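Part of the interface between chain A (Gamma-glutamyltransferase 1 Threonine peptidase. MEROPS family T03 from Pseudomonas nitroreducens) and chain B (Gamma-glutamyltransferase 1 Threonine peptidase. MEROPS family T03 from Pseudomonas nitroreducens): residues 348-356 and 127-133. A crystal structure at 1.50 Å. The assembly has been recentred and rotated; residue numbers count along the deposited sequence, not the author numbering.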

# COMPACT_ATOMS: atom_id res chain seq x y z
N ALA A 348 -30.91 8.17 1.75
CA ALA A 348 -30.49 9.20 2.69
C ALA A 348 -29.27 8.73 3.47
O ALA A 348 -28.97 7.54 3.55
CB ALA A 348 -31.62 9.56 3.67
N ILE A 349 -28.56 9.70 4.06
CA ILE A 349 -27.37 9.40 4.85
C ILE A 349 -27.79 8.81 6.19
O ILE A 349 -28.60 9.40 6.92
CB ILE A 349 -26.55 10.67 5.07
CG1 ILE A 349 -26.06 11.24 3.73
CG2 ILE A 349 -25.36 10.37 5.96
CD1 ILE A 349 -25.38 12.60 3.88
N SER A 350 -27.21 7.66 6.53
CA SER A 350 -27.42 7.07 7.84
C SER A 350 -26.79 7.93 8.93
O SER A 350 -25.71 8.50 8.75
CB SER A 350 -26.76 5.69 7.88
OG SER A 350 -27.47 4.75 7.10
N ALA A 351 -27.44 7.98 10.10
CA ALA A 351 -26.89 8.73 11.21
C ALA A 351 -25.56 8.13 11.64
O ALA A 351 -25.50 6.96 12.02
CB ALA A 351 -27.88 8.71 12.38
N THR A 352 -24.50 8.94 11.58
CA THR A 352 -23.17 8.45 11.89
C THR A 352 -23.10 7.91 13.31
O THR A 352 -22.47 6.88 13.55
CB THR A 352 -22.16 9.59 11.69
OG1 THR A 352 -22.13 9.95 10.31
CG2 THR A 352 -20.77 9.17 12.13
N GLU A 353 -23.77 8.58 14.24
CA GLU A 353 -23.75 8.17 15.64
C GLU A 353 -24.35 6.78 15.82
O GLU A 353 -24.01 6.07 16.77
CB GLU A 353 -24.50 9.18 16.51
CG GLU A 353 -24.20 10.69 16.30
CD GLU A 353 -24.61 11.25 14.94
OE1 GLU A 353 -24.03 12.29 14.52
OE2 GLU A 353 -25.49 10.66 14.28
N LYS A 354 -25.23 6.38 14.90
CA LYS A 354 -25.92 5.10 14.99
C LYS A 354 -25.21 3.99 14.21
O LYS A 354 -25.63 2.84 14.30
CB LYS A 354 -27.35 5.24 14.47
CG LYS A 354 -28.26 6.05 15.38
CD LYS A 354 -29.67 6.14 14.81
N VAL A 355 -24.17 4.31 13.44
CA VAL A 355 -23.36 3.28 12.81
C VAL A 355 -22.43 2.71 13.88
O VAL A 355 -21.64 3.45 14.48
CB VAL A 355 -22.56 3.83 11.63
CG1 VAL A 355 -21.78 2.73 10.94
CG2 VAL A 355 -23.50 4.50 10.65
N ARG A 356 -22.53 1.41 14.13
CA ARG A 356 -21.77 0.74 15.17
C ARG A 356 -20.93 -0.38 14.57
O ARG A 356 -21.24 -0.88 13.48
CB ARG A 356 -22.73 0.13 16.20
CG ARG A 356 -23.73 1.09 16.82
CD ARG A 356 -23.07 2.26 17.54
NE ARG A 356 -21.95 1.85 18.37
N GLN B 127 -15.09 7.51 4.86
CA GLN B 127 -14.55 6.59 5.86
C GLN B 127 -15.16 6.78 7.24
O GLN B 127 -14.49 6.55 8.25
CB GLN B 127 -13.03 6.68 5.88
CG GLN B 127 -12.50 8.08 6.14
CD GLN B 127 -10.99 8.12 6.29
OE1 GLN B 127 -10.27 7.45 5.55
NE2 GLN B 127 -10.51 8.88 7.26
N LEU B 128 -16.45 7.14 7.29
CA LEU B 128 -17.23 7.25 8.52
C LEU B 128 -16.84 8.46 9.35
O LEU B 128 -17.69 9.28 9.71
CB LEU B 128 -17.18 5.97 9.37
CG LEU B 128 -18.07 5.97 10.61
CD1 LEU B 128 -19.54 6.13 10.21
CD2 LEU B 128 -17.89 4.68 11.40
N LEU B 129 -15.55 8.58 9.66
CA LEU B 129 -14.99 9.75 10.33
C LEU B 129 -13.83 10.26 9.49
O LEU B 129 -12.91 9.48 9.16
CB LEU B 129 -14.49 9.41 11.73
CG LEU B 129 -15.54 8.87 12.69
CD1 LEU B 129 -14.85 8.45 13.97
CD2 LEU B 129 -16.61 9.91 12.95
N PRO B 130 -13.78 11.56 9.17
CA PRO B 130 -14.70 12.62 9.60
C PRO B 130 -16.14 12.46 9.12
O PRO B 130 -16.39 11.96 8.02
CB PRO B 130 -14.08 13.89 8.96
CG PRO B 130 -12.63 13.56 8.82
CD PRO B 130 -12.62 12.09 8.43
N LYS B 131 -17.07 12.91 9.96
CA LYS B 131 -18.49 12.67 9.73
C LYS B 131 -18.94 13.18 8.37
O LYS B 131 -18.74 14.35 8.03
CB LYS B 131 -19.31 13.34 10.83
CG LYS B 131 -20.80 13.32 10.60
CD LYS B 131 -21.56 13.88 11.80
CE LYS B 131 -23.05 13.83 11.55
NZ LYS B 131 -23.79 14.36 12.72
N ASP B 132 -19.56 12.28 7.59
CA ASP B 132 -20.27 12.64 6.36
C ASP B 132 -19.40 13.43 5.39
O ASP B 132 -19.89 14.26 4.62
CB ASP B 132 -21.57 13.37 6.66
CG ASP B 132 -22.60 12.48 7.32
OD1 ASP B 132 -22.43 11.25 7.23
OD2 ASP B 132 -23.56 13.01 7.91
N THR B 133 -18.10 13.16 5.41
CA THR B 133 -17.14 13.85 4.56
C THR B 133 -16.72 12.92 3.43
O THR B 133 -16.27 11.78 3.67
CB THR B 133 -15.94 14.29 5.40
OG1 THR B 133 -16.39 15.23 6.38
CG2 THR B 133 -14.87 14.92 4.53
O HOH W 1 -24.48 11.02 9.50
O HOH W 2 -20.10 9.65 8.50

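Two water molecules do much of the polar work at this contact, and both meet at one hydroxyl, OG1 of A:Thr352. That hydroxyl donates to water 1 (OG1 to water O, 2.7 Å) and accepts from water 2 (OG1 to water O, 2.7 Å), so it acts once as donor and once as acceptor, with no direct hydrogen bond to chain B. Water 1 in turn donates to the backbone O of A:Ser350 at 2.9 Å and to OD2 of B:Asp132 at 2.7 Å, tying the chain A loop to the carboxylate. Water 2 donates to O of B:Leu128 at 2.7 Å and accepts from N of B:Asp132 at 2.8 Å, linking the threonine to two backbone groups of chain B. The carboxylate does approach the hydroxyl, with A:Thr352 OG1 and B:Asp132 OD1 3.4 Å apart, but the angle is poor and the pair is not hydrogen-bonded.

A:Thr352 also lies at the centre of the packing. Its CA-to-CB bond points toward chain B, and it has the largest area covered by the opposing stretch, 86 Å². CG2 of A:Thr352 sits 3.8 Å from CD1 of B:Leu128 and 4.3 Å from CD2 of B:Leu129, and its OG1 lies 3.6 Å from CG of B:Lys131. One short side chain thus offers a methyl to the leucines and a hydroxyl to the waters.

The one direct hydrogen bond between the stretches belongs to a salt bridge: NZ of B:Lys131 donates to OE1 of A:Glu353 at 2.8 Å. The two side chains reach it differently. B:Lys131 points toward chain A and is fully extended, with all four chi angles t, which carries its ammonium group far from its own backbone. A:Glu353 starts away from chain B, but chi1 at -47° (m) and chi2 at 65° (p) fold the chain back so that its carboxylate comes nearer. Both residues are exposed, so this charged pair lies on the solvent-accessible part of the contact.

Two further contacts complete the fit. B:Leu128 sets out sideways, yet its end turns in, and its CD1 also makes an apolar contact at 4.1 Å with CB of the buried A:Val355. A:Ile349 points toward chain B and places CG2 3.3 Å from OD1 of B:Asp132, a close approach of a methyl to a carboxylate oxygen.

Local backbone folds present these groups. In chain A, residues 352-354 form a short 3-10 segment; N of A:Lys354 donates a hydrogen bond to O of A:Ala351 at 3.0 Å, and N of A:Val355 donates one to O of A:Thr352 at 3.1 Å. In chain B, a cis peptide bond precedes B:Pro130, which begins a type II beta turn ending at B:Thr133. B:Lys131 and B:Asp132 occupy the two central positions of that turn, and both direct their CB atoms toward chain A. Together the two stretches bury 350 Å².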